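Local coordinates for protein esterase (Xanthomonas oryzae pv. oryzae, PDB 3H2J) that probably hydrolyses carboxylic esters, as an alpha/beta-hydrolase of the secretory lipase family, at residues P137-A142 with S236-A241; L211-L216 with P340-Q345; H244-I249 with R311-R316. All coordinates share one frame; numbering follows the deposited sequence.

Interaction 1: P137-A142 with S236-A241; sequences PYLHSA and SYAIVA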
loop_
_atom_site.group_PDB
_atom_site.type_symbol
_atom_site.label_atom_id
_atom_site.label_comp_id
_atom_site.label_asym_id
_atom_site.label_seq_id
_atom_site.Cartn_x
_atom_site.Cartn_y
_atom_site.Cartn_z
ATOM N N PRO A 137 5.687 -5.151 -9.342
ATOM C CA PRO A 137 6.855 -5.030 -8.464
ATOM C C PRO A 137 6.376 -4.893 -7.014
ATOM O O PRO A 137 6.415 -3.808 -6.436
ATOM C CB PRO A 137 7.550 -3.758 -8.973
ATOM C CG PRO A 137 7.036 -3.607 -10.399
ATOM C CD PRO A 137 5.594 -3.995 -10.250
ATOM N N TYR A 138 5.922 -6.005 -6.443
ATOM C CA TYR A 138 5.429 -6.037 -5.068
ATOM C C TYR A 138 6.510 -5.628 -4.070
ATOM O O TYR A 138 7.584 -6.215 -4.041
ATOM C CB TYR A 138 4.931 -7.444 -4.737
ATOM C CG TYR A 138 4.284 -7.595 -3.374
ATOM C CD1 TYR A 138 3.175 -6.831 -3.014
ATOM C CD2 TYR A 138 4.751 -8.545 -2.468
ATOM C CE1 TYR A 138 2.541 -7.014 -1.780
ATOM C CE2 TYR A 138 4.134 -8.739 -1.243
ATOM C CZ TYR A 138 3.030 -7.975 -0.903
ATOM O OH TYR A 138 2.417 -8.194 0.307
ATOM N N LEU A 139 6.200 -4.621 -3.258
ATOM C CA LEU A 139 7.105 -4.100 -2.240
ATOM C C LEU A 139 8.365 -3.449 -2.794
ATOM O O LEU A 139 9.385 -3.378 -2.110
ATOM C CB LEU A 139 7.477 -5.201 -1.244
ATOM C CG LEU A 139 6.300 -5.641 -0.369
ATOM C CD1 LEU A 139 6.685 -6.881 0.426
ATOM C CD2 LEU A 139 5.884 -4.493 0.554
ATOM N N HIS A 140 8.291 -2.983 -4.037
ATOM C CA HIS A 140 9.413 -2.302 -4.668
ATOM C C HIS A 140 9.198 -0.805 -4.447
ATOM O O HIS A 140 8.398 -0.172 -5.132
ATOM C CB HIS A 140 9.450 -2.622 -6.162
ATOM C CG HIS A 140 10.608 -2.008 -6.886
ATOM N ND1 HIS A 140 10.450 -1.213 -8.000
ATOM C CD2 HIS A 140 11.942 -2.087 -6.667
ATOM C CE1 HIS A 140 11.638 -0.830 -8.437
ATOM N NE2 HIS A 140 12.559 -1.347 -7.646
ATOM N N SER A 141 9.910 -0.243 -3.477
ATOM C CA SER A 141 9.780 1.174 -3.136
ATOM C C SER A 141 9.796 2.147 -4.314
ATOM O O SER A 141 8.909 2.989 -4.444
ATOM C CB SER A 141 10.887 1.580 -2.161
ATOM O OG SER A 141 10.813 0.824 -0.968
ATOM N N ALA A 142 10.814 2.033 -5.159
ATOM C CA ALA A 142 10.974 2.926 -6.298
ATOM C C ALA A 142 9.763 3.046 -7.213
ATOM O O ALA A 142 9.351 4.158 -7.545
ATOM C CB ALA A 142 12.194 2.510 -7.113
ATOM N N SER A 236 5.608 -15.456 -0.879
ATOM C CA SER A 236 5.774 -15.961 -2.235
ATOM C C SER A 236 5.638 -14.834 -3.242
ATOM O O SER A 236 6.376 -14.780 -4.221
ATOM C CB SER A 236 4.735 -17.039 -2.532
ATOM O OG SER A 236 5.005 -18.207 -1.781
ATOM N N TYR A 237 4.689 -13.935 -2.994
ATOM C CA TYR A 237 4.463 -12.803 -3.886
ATOM C C TYR A 237 5.740 -11.955 -3.921
ATOM O O TYR A 237 6.222 -11.571 -4.988
ATOM C CB TYR A 237 3.270 -11.984 -3.369
ATOM C CG TYR A 237 2.595 -11.077 -4.390
ATOM C CD1 TYR A 237 1.297 -10.602 -4.168
ATOM C CD2 TYR A 237 3.235 -10.710 -5.576
ATOM C CE1 TYR A 237 0.652 -9.792 -5.099
ATOM C CE2 TYR A 237 2.594 -9.893 -6.521
ATOM C CZ TYR A 237 1.305 -9.443 -6.273
ATOM O OH TYR A 237 0.662 -8.654 -7.201
ATOM N N ALA A 238 6.301 -11.684 -2.747
ATOM C CA ALA A 238 7.516 -10.881 -2.648
ATOM C C ALA A 238 8.699 -11.508 -3.382
ATOM O O ALA A 238 9.447 -10.813 -4.080
ATOM C CB ALA A 238 7.870 -10.652 -1.180
ATOM N N ILE A 239 8.879 -12.817 -3.222
ATOM C CA ILE A 239 9.983 -13.507 -3.883
ATOM C C ILE A 239 9.847 -13.444 -5.402
ATOM O O ILE A 239 10.800 -13.087 -6.096
ATOM C CB ILE A 239 10.071 -14.988 -3.451
ATOM C CG1 ILE A 239 10.524 -15.078 -1.989
ATOM C CG2 ILE A 239 11.045 -15.734 -4.344
ATOM C CD1 ILE A 239 10.390 -16.476 -1.387
ATOM N N VAL A 240 8.671 -13.790 -5.920
ATOM C CA VAL A 240 8.462 -13.751 -7.367
ATOM C C VAL A 240 8.629 -12.345 -7.940
ATOM O O VAL A 240 9.236 -12.171 -9.003
ATOM C CB VAL A 240 7.072 -14.301 -7.743
ATOM C CG1 VAL A 240 6.776 -14.043 -9.219
ATOM C CG2 VAL A 240 7.037 -15.795 -7.482
ATOM N N ALA A 241 8.098 -11.347 -7.233
ATOM C CA ALA A 241 8.197 -9.953 -7.668
ATOM C C ALA A 241 9.646 -9.449 -7.643
ATOM O O ALA A 241 10.095 -8.781 -8.579
ATOM C CB ALA A 241 7.309 -9.064 -6.793
#
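Tyr138 stacks on Tyr237 where a type II beta turn, Pro137 to His140, meets helix 231-246, one of the helices inserted between strands of the alpha/beta-hydrolase sheet. The tight part is the ring pair, an offset stack with centroids 4.4 Å apart and planes at 15°, and Tyr138 CB adds a CH-pi contact over the Tyr237 face. With CG anti to the backbone N (chi1 -175°), the Tyr138 ring swings onto Tyr237 and turns its edge toward Ala238, Tyr138 CD2 lying 3.5 Å from Ala238 N. Ala241 CB packs against Tyr138 CB at 3.5 Å. On the other face of the Tyr138 ring sits its own neighbour, Leu139, whose CG lies over the ring centre. The hydroxyls bond beyond the contact, Tyr138 OH with Thr88 OG1 and Tyr237 OH with Glu89 O. Tyr138 also touches Gln177, close to the presumed nucleophile elbow. Past Leu139 the packing thins quickly: His140, at the N-cap position of helix 141-161, bonds through ND1 to Ser143 OG, the helix leads away, and Ala142 is exposed. At this looser margin Leu139 CD1 only grazes Ala238 CB, at 4.3 Å.

Interaction 2: L211-L216 with P340-Q345; sequences LEQTFL and PLKNAQ
Thr214 and Asn343 bring the two backbones closest, CA to CA 7.2 Å, where helix 211-217 passes the first turn of helix 342-353. Their side chains cross at about a right angle, and the terminal amide of Asn343 meets the Thr214 hydroxyl. Asn343 ND2 donates to Thr214 OG1 over 3.0 Å, a bent bond (132°) although the oxygen lies only 10° out of the amide plane. The same nitrogen gives a straighter bond, 155°, to Pro340 O at 2.9 Å, using a lone pair in the carbonyl plane. Pro340 O also accepts Asn343 N, so backbone and side chain of one residue close the turn at the head of the helix. The amide cannot readily rotate: Asn343 OD1 accepts Ala210 N, while Thr214 OG1 has a further partner in Ala210 O. The helix being held is the connection of a beta-alpha-beta crossover, joining the parallel neighbouring strands 328-332 and 359-363, whereas helix 211-217 follows strand 198-205 and opens the helical insertion that in many alpha/beta-hydrolases forms a cap. Beside these hydrogen bonds, two extended chains cross obliquely. Gln213 brings its amide against the Lys342 methylenes, Gln213 NE2 3.6 Å from Lys342 CE, a van der Waals contact. Their polar ends go elsewhere: Gln213 NE2 to Thr346 OG1, Lys342 NZ into a salt bridge with Asp217. At the other margin Thr214 CG2 comes within 4.5 Å of Pro340 CD.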
loop_
_atom_site.group_PDB
_atom_site.type_symbol
_atom_site.label_atom_id
_atom_site.label_comp_id
_atom_site.label_asym_id
_atom_site.label_seq_id
_atom_site.Cartn_x
_atom_site.Cartn_y
_atom_site.Cartn_z
ATOM N N LEU A 211 11.265 -3.864 6.326
ATOM C CA LEU A 211 10.954 -4.972 5.429
ATOM C C LEU A 211 11.767 -6.248 5.631
ATOM O O LEU A 211 11.200 -7.336 5.774
ATOM C CB LEU A 211 11.088 -4.495 3.978
ATOM C CG LEU A 211 10.622 -5.460 2.884
ATOM C CD1 LEU A 211 9.158 -5.825 3.094
ATOM C CD2 LEU A 211 10.825 -4.806 1.521
ATOM N N GLU A 212 13.091 -6.120 5.623
ATOM C CA GLU A 212 13.966 -7.272 5.811
ATOM C C GLU A 212 13.765 -7.879 7.207
ATOM O O GLU A 212 13.658 -9.098 7.357
ATOM C CB GLU A 212 15.427 -6.851 5.611
ATOM C CG GLU A 212 16.449 -7.924 5.956
ATOM C CD GLU A 212 17.872 -7.472 5.694
ATOM O OE1 GLU A 212 18.145 -6.262 5.826
ATOM O OE2 GLU A 212 18.719 -8.325 5.369
ATOM N N GLN A 213 13.696 -7.022 8.221
ATOM C CA GLN A 213 13.504 -7.476 9.598
ATOM C C GLN A 213 12.174 -8.197 9.775
ATOM O O GLN A 213 12.078 -9.156 10.542
ATOM C CB GLN A 213 13.580 -6.286 10.559
ATOM C CG GLN A 213 12.930 -6.527 11.917
ATOM C CD GLN A 213 13.042 -5.319 12.837
ATOM O OE1 GLN A 213 14.122 -5.007 13.340
ATOM N NE2 GLN A 213 11.927 -4.628 13.048
ATOM N N THR A 214 11.147 -7.731 9.069
ATOM C CA THR A 214 9.826 -8.345 9.158
ATOM C C THR A 214 9.869 -9.778 8.631
ATOM O O THR A 214 9.298 -10.688 9.239
ATOM C CB THR A 214 8.773 -7.531 8.358
ATOM O OG1 THR A 214 8.629 -6.230 8.940
ATOM C CG2 THR A 214 7.425 -8.228 8.381
ATOM N N PHE A 215 10.541 -9.979 7.502
ATOM C CA PHE A 215 10.649 -11.314 6.921
ATOM C C PHE A 215 11.459 -12.235 7.818
ATOM O O PHE A 215 11.131 -13.407 7.991
ATOM C CB PHE A 215 11.300 -11.254 5.534
ATOM C CG PHE A 215 10.316 -11.044 4.420
ATOM C CD1 PHE A 215 9.601 -9.856 4.321
ATOM C CD2 PHE A 215 10.076 -12.054 3.493
ATOM C CE1 PHE A 215 8.656 -9.673 3.319
ATOM C CE2 PHE A 215 9.136 -11.883 2.486
ATOM C CZ PHE A 215 8.421 -10.689 2.398
ATOM N N LEU A 216 12.529 -11.701 8.383
ATOM C CA LEU A 216 13.367 -12.487 9.263
ATOM C C LEU A 216 12.579 -12.917 10.501
ATOM O O LEU A 216 12.518 -14.104 10.819
ATOM C CB LEU A 216 14.597 -11.670 9.662
ATOM C CG LEU A 216 15.759 -11.619 8.660
ATOM C CD1 LEU A 216 15.239 -11.515 7.237
ATOM C CD2 LEU A 216 16.659 -10.446 8.997
ATOM N N PRO A 340 3.867 -6.870 12.225
ATOM C CA PRO A 340 4.103 -6.415 13.600
ATOM C C PRO A 340 4.320 -4.911 13.735
ATOM O O PRO A 340 4.987 -4.293 12.901
ATOM C CB PRO A 340 5.326 -7.226 14.021
ATOM C CG PRO A 340 5.084 -8.533 13.318
ATOM C CD PRO A 340 4.664 -8.078 11.930
ATOM N N LEU A 341 3.746 -4.332 14.788
ATOM C CA LEU A 341 3.877 -2.902 15.050
ATOM C C LEU A 341 5.346 -2.588 15.304
ATOM O O LEU A 341 5.756 -1.425 15.320
ATOM C CB LEU A 341 3.039 -2.502 16.271
ATOM C CG LEU A 341 2.228 -1.199 16.195
ATOM C CD1 LEU A 341 1.705 -0.847 17.585
ATOM C CD2 LEU A 341 3.082 -0.070 15.661
ATOM N N LYS A 342 6.133 -3.636 15.517
ATOM C CA LYS A 342 7.563 -3.491 15.743
ATOM C C LYS A 342 8.149 -2.672 14.585
ATOM O O LYS A 342 9.120 -1.933 14.756
ATOM C CB LYS A 342 8.211 -4.879 15.808
ATOM C CG LYS A 342 9.719 -4.879 15.978
ATOM C CD LYS A 342 10.250 -6.311 16.061
ATOM C CE LYS A 342 11.763 -6.337 16.199
ATOM N NZ LYS A 342 12.276 -7.725 16.353
ATOM N N ASN A 343 7.543 -2.808 13.408
ATOM C CA ASN A 343 7.986 -2.077 12.221
ATOM C C ASN A 343 8.072 -0.576 12.483
ATOM O O ASN A 343 9.088 0.060 12.196
ATOM C CB ASN A 343 7.019 -2.334 11.061
ATOM C CG ASN A 343 7.374 -3.574 10.279
ATOM O OD1 ASN A 343 8.332 -3.573 9.508
ATOM N ND2 ASN A 343 6.612 -4.648 10.482
ATOM N N ALA A 344 6.992 -0.019 13.022
ATOM C CA ALA A 344 6.915 1.406 13.330
ATOM C C ALA A 344 7.922 1.819 14.402
ATOM O O ALA A 344 8.509 2.901 14.330
ATOM C CB ALA A 344 5.506 1.758 13.779
ATOM N N GLN A 345 8.113 0.957 15.397
ATOM C CA GLN A 345 9.056 1.228 16.480
ATOM C C GLN A 345 10.467 1.306 15.917
ATOM O O GLN A 345 11.234 2.217 16.240
ATOM C CB GLN A 345 8.989 0.111 17.523
ATOM C CG GLN A 345 7.603 -0.126 18.087
ATOM C CD GLN A 345 7.540 -1.357 18.967
ATOM O OE1 GLN A 345 8.191 -1.424 20.010
ATOM N NE2 GLN A 345 6.759 -2.345 18.548
#

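Interaction 3: H244-I249 with R311-R316; sequences HTYKNI and RQDLAR
Tyr246, Asn248 and Ile249 converge on Asp313 in a largely polar surface contact, at the point where helix 231-246 ends beside helix 309-316, both in the insertion between strands 198-205 and 328-332. Lys247, with positive phi, ends the first helix, and Asn248 just beyond it faces the second. Asn248 CG, set between its backbone N and carbonyl carbon, carries the amide to the carboxylate: Asn248 ND2 donates to Asp313 OD1 over 3.0 Å at 148°, reaching the syn side but somewhat out of the carboxylate plane. The Tyr246 ring and the Asp313 carboxylate run alongside each other, pointing opposite ways, with their planes only 24° apart, and Tyr246 CD1 comes to 3.4 Å from Asp313 CG. Farther along the ring, the extended Arg316 places NH1 3.5 Å from Tyr246 CD2 and equally far from Tyr246 CE2, with the guanidinium plane steeply turned, 82°, against the ring. The phenol hydroxyl itself bonds to Asn317 ND2. Ile249 CD1 is modelled 2.9 Å from Asp313 OD2, too short to be taken literally. Asp313 is thus buried by a surface contact. Asn248 OD1 lies 2.7 Å from Asp313 OD2, two oxygens so close that Asp313 may hold a proton, although the Arg316 guanidinium nearby would favour the charged form.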
loop_
_atom_site.group_PDB
_atom_site.type_symbol
_atom_site.label_atom_id
_atom_site.label_comp_id
_atom_site.label_asym_id
_atom_site.label_seq_id
_atom_site.Cartn_x
_atom_site.Cartn_y
_atom_site.Cartn_z
ATOM N N HIS A 244 11.457 -10.819 -10.661
ATOM C CA HIS A 244 11.148 -10.114 -11.900
ATOM C C HIS A 244 11.856 -8.764 -11.928
ATOM O O HIS A 244 12.356 -8.336 -12.966
ATOM C CB HIS A 244 9.645 -9.862 -12.034
ATOM C CG HIS A 244 8.821 -11.101 -12.190
ATOM N ND1 HIS A 244 9.165 -12.126 -13.046
ATOM C CD2 HIS A 244 7.628 -11.448 -11.650
ATOM C CE1 HIS A 244 8.218 -13.048 -13.028
ATOM N NE2 HIS A 244 7.274 -12.661 -12.191
ATOM N N THR A 245 11.883 -8.091 -10.779
ATOM C CA THR A 245 12.502 -6.775 -10.687
ATOM C C THR A 245 14.026 -6.793 -10.731
ATOM O O THR A 245 14.628 -6.047 -11.504
ATOM C CB THR A 245 12.059 -6.034 -9.397
ATOM O OG1 THR A 245 10.636 -5.866 -9.402
ATOM C CG2 THR A 245 12.726 -4.659 -9.312
ATOM N N TYR A 246 14.648 -7.643 -9.916
ATOM C CA TYR A 246 16.106 -7.711 -9.859
ATOM C C TYR A 246 16.764 -8.873 -10.607
ATOM O O TYR A 246 17.959 -8.824 -10.896
ATOM C CB TYR A 246 16.563 -7.710 -8.396
ATOM C CG TYR A 246 16.140 -6.464 -7.649
ATOM C CD1 TYR A 246 15.043 -6.475 -6.793
ATOM C CD2 TYR A 246 16.821 -5.262 -7.830
ATOM C CE1 TYR A 246 14.631 -5.314 -6.127
ATOM C CE2 TYR A 246 16.417 -4.093 -7.175
ATOM C CZ TYR A 246 15.322 -4.128 -6.324
ATOM O OH TYR A 246 14.929 -2.978 -5.671
ATOM N N LYS A 247 15.987 -9.911 -10.908
ATOM C CA LYS A 247 16.480 -11.075 -11.642
ATOM C C LYS A 247 17.773 -11.641 -11.072
ATOM O O LYS A 247 18.667 -12.059 -11.813
ATOM C CB LYS A 247 16.671 -10.699 -13.114
ATOM C CG LYS A 247 15.361 -10.352 -13.808
ATOM C CD LYS A 247 15.573 -9.819 -15.212
ATOM C CE LYS A 247 14.274 -9.865 -16.009
ATOM N NZ LYS A 247 13.138 -9.243 -15.281
ATOM N N ASN A 248 17.855 -11.685 -9.749
ATOM C CA ASN A 248 19.053 -12.170 -9.086
ATOM C C ASN A 248 18.802 -13.276 -8.067
ATOM O O ASN A 248 19.722 -13.677 -7.354
ATOM C CB ASN A 248 19.749 -10.991 -8.401
ATOM C CG ASN A 248 18.913 -10.391 -7.282
ATOM O OD1 ASN A 248 17.688 -10.429 -7.326
ATOM N ND2 ASN A 248 19.576 -9.826 -6.280
ATOM N N ILE A 249 17.573 -13.783 -8.005
ATOM C CA ILE A 249 17.244 -14.830 -7.040
ATOM C C ILE A 249 17.376 -16.256 -7.562
ATOM O O ILE A 249 17.975 -17.100 -6.897
ATOM C CB ILE A 249 15.807 -14.656 -6.481
ATOM C CG1 ILE A 249 15.667 -13.298 -5.794
ATOM C CG2 ILE A 249 15.489 -15.760 -5.475
ATOM C CD1 ILE A 249 15.538 -12.148 -6.754
ATOM N N ARG A 311 17.188 -11.660 0.217
ATOM C CA ARG A 311 17.406 -10.827 1.381
ATOM C C ARG A 311 17.960 -9.460 0.963
ATOM O O ARG A 311 17.541 -8.425 1.477
ATOM C CB ARG A 311 18.371 -11.524 2.327
ATOM C CG ARG A 311 18.613 -10.749 3.571
ATOM C CD ARG A 311 18.750 -11.683 4.733
ATOM N NE ARG A 311 19.143 -10.946 5.916
ATOM C CZ ARG A 311 19.742 -11.500 6.955
ATOM N NH1 ARG A 311 20.008 -12.799 6.940
ATOM N NH2 ARG A 311 20.094 -10.750 7.986
ATOM N N GLN A 312 18.903 -9.461 0.029
ATOM C CA GLN A 312 19.484 -8.215 -0.454
ATOM C C GLN A 312 18.410 -7.356 -1.125
ATOM O O GLN A 312 18.413 -6.129 -1.005
ATOM C CB GLN A 312 20.606 -8.514 -1.451
ATOM C CG GLN A 312 21.740 -9.314 -0.852
ATOM C CD GLN A 312 23.065 -8.592 -0.932
ATOM O OE1 GLN A 312 23.656 -8.469 -2.005
ATOM N NE2 GLN A 312 23.537 -8.097 0.210
ATOM N N ASP A 313 17.488 -8.005 -1.830
ATOM C CA ASP A 313 16.419 -7.274 -2.510
ATOM C C ASP A 313 15.468 -6.639 -1.497
ATOM O O ASP A 313 14.940 -5.542 -1.715
ATOM C CB ASP A 313 15.647 -8.207 -3.449
ATOM C CG ASP A 313 16.493 -8.698 -4.610
ATOM O OD1 ASP A 313 17.544 -8.084 -4.884
ATOM O OD2 ASP A 313 16.102 -9.692 -5.264
ATOM N N LEU A 314 15.247 -7.330 -0.385
ATOM C CA LEU A 314 14.378 -6.802 0.654
ATOM C C LEU A 314 15.075 -5.628 1.322
ATOM O O LEU A 314 14.451 -4.614 1.630
ATOM C CB LEU A 314 14.077 -7.871 1.703
ATOM C CG LEU A 314 13.236 -9.068 1.264
ATOM C CD1 LEU A 314 13.120 -10.043 2.434
ATOM C CD2 LEU A 314 11.859 -8.596 0.812
ATOM N N ALA A 315 16.378 -5.770 1.535
ATOM C CA ALA A 315 17.163 -4.721 2.174
ATOM C C ALA A 315 17.128 -3.429 1.357
ATOM O O ALA A 315 17.041 -2.335 1.918
ATOM C CB ALA A 315 18.609 -5.191 2.359
ATOM N N ARG A 316 17.194 -3.553 0.034
ATOM C CA ARG A 316 17.164 -2.374 -0.829
ATOM C C ARG A 316 15.820 -1.677 -0.717
ATOM O O ARG A 316 15.687 -0.501 -1.055
ATOM C CB ARG A 316 17.410 -2.756 -2.293
ATOM C CG ARG A 316 18.797 -3.312 -2.581
ATOM C CD ARG A 316 18.996 -3.526 -4.075
ATOM N NE ARG A 316 20.169 -4.348 -4.360
ATOM C CZ ARG A 316 20.583 -4.670 -5.582
ATOM N NH1 ARG A 316 19.921 -4.238 -6.649
ATOM N NH2 ARG A 316 21.657 -5.435 -5.740
#

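Interaction 1 is the buried one, an aromatic and aliphatic packing; interaction 3 lies at the surface and sets a tyrosine ring and an amide against a carboxylate, with a guanidinium alongside the ring; interaction 2, partly buried, centres on an amide-to-hydroxyl hydrogen bond. Interactions 1 and 3 use successive parts of helix 231-246, with centres 8 Å apart, and His140 CD2 touches Tyr246 OH between them. Interaction 2 instead fastens helix 211-217 to the crossover helix next to the sheet. It meets interaction 3 through the Glu212-Arg311 salt bridge and through Phe215 on Leu314, and meets interaction 1 where Phe215 packs on Ala238. Along the chain, interaction 3 is nested inside the loop closed by interaction 2.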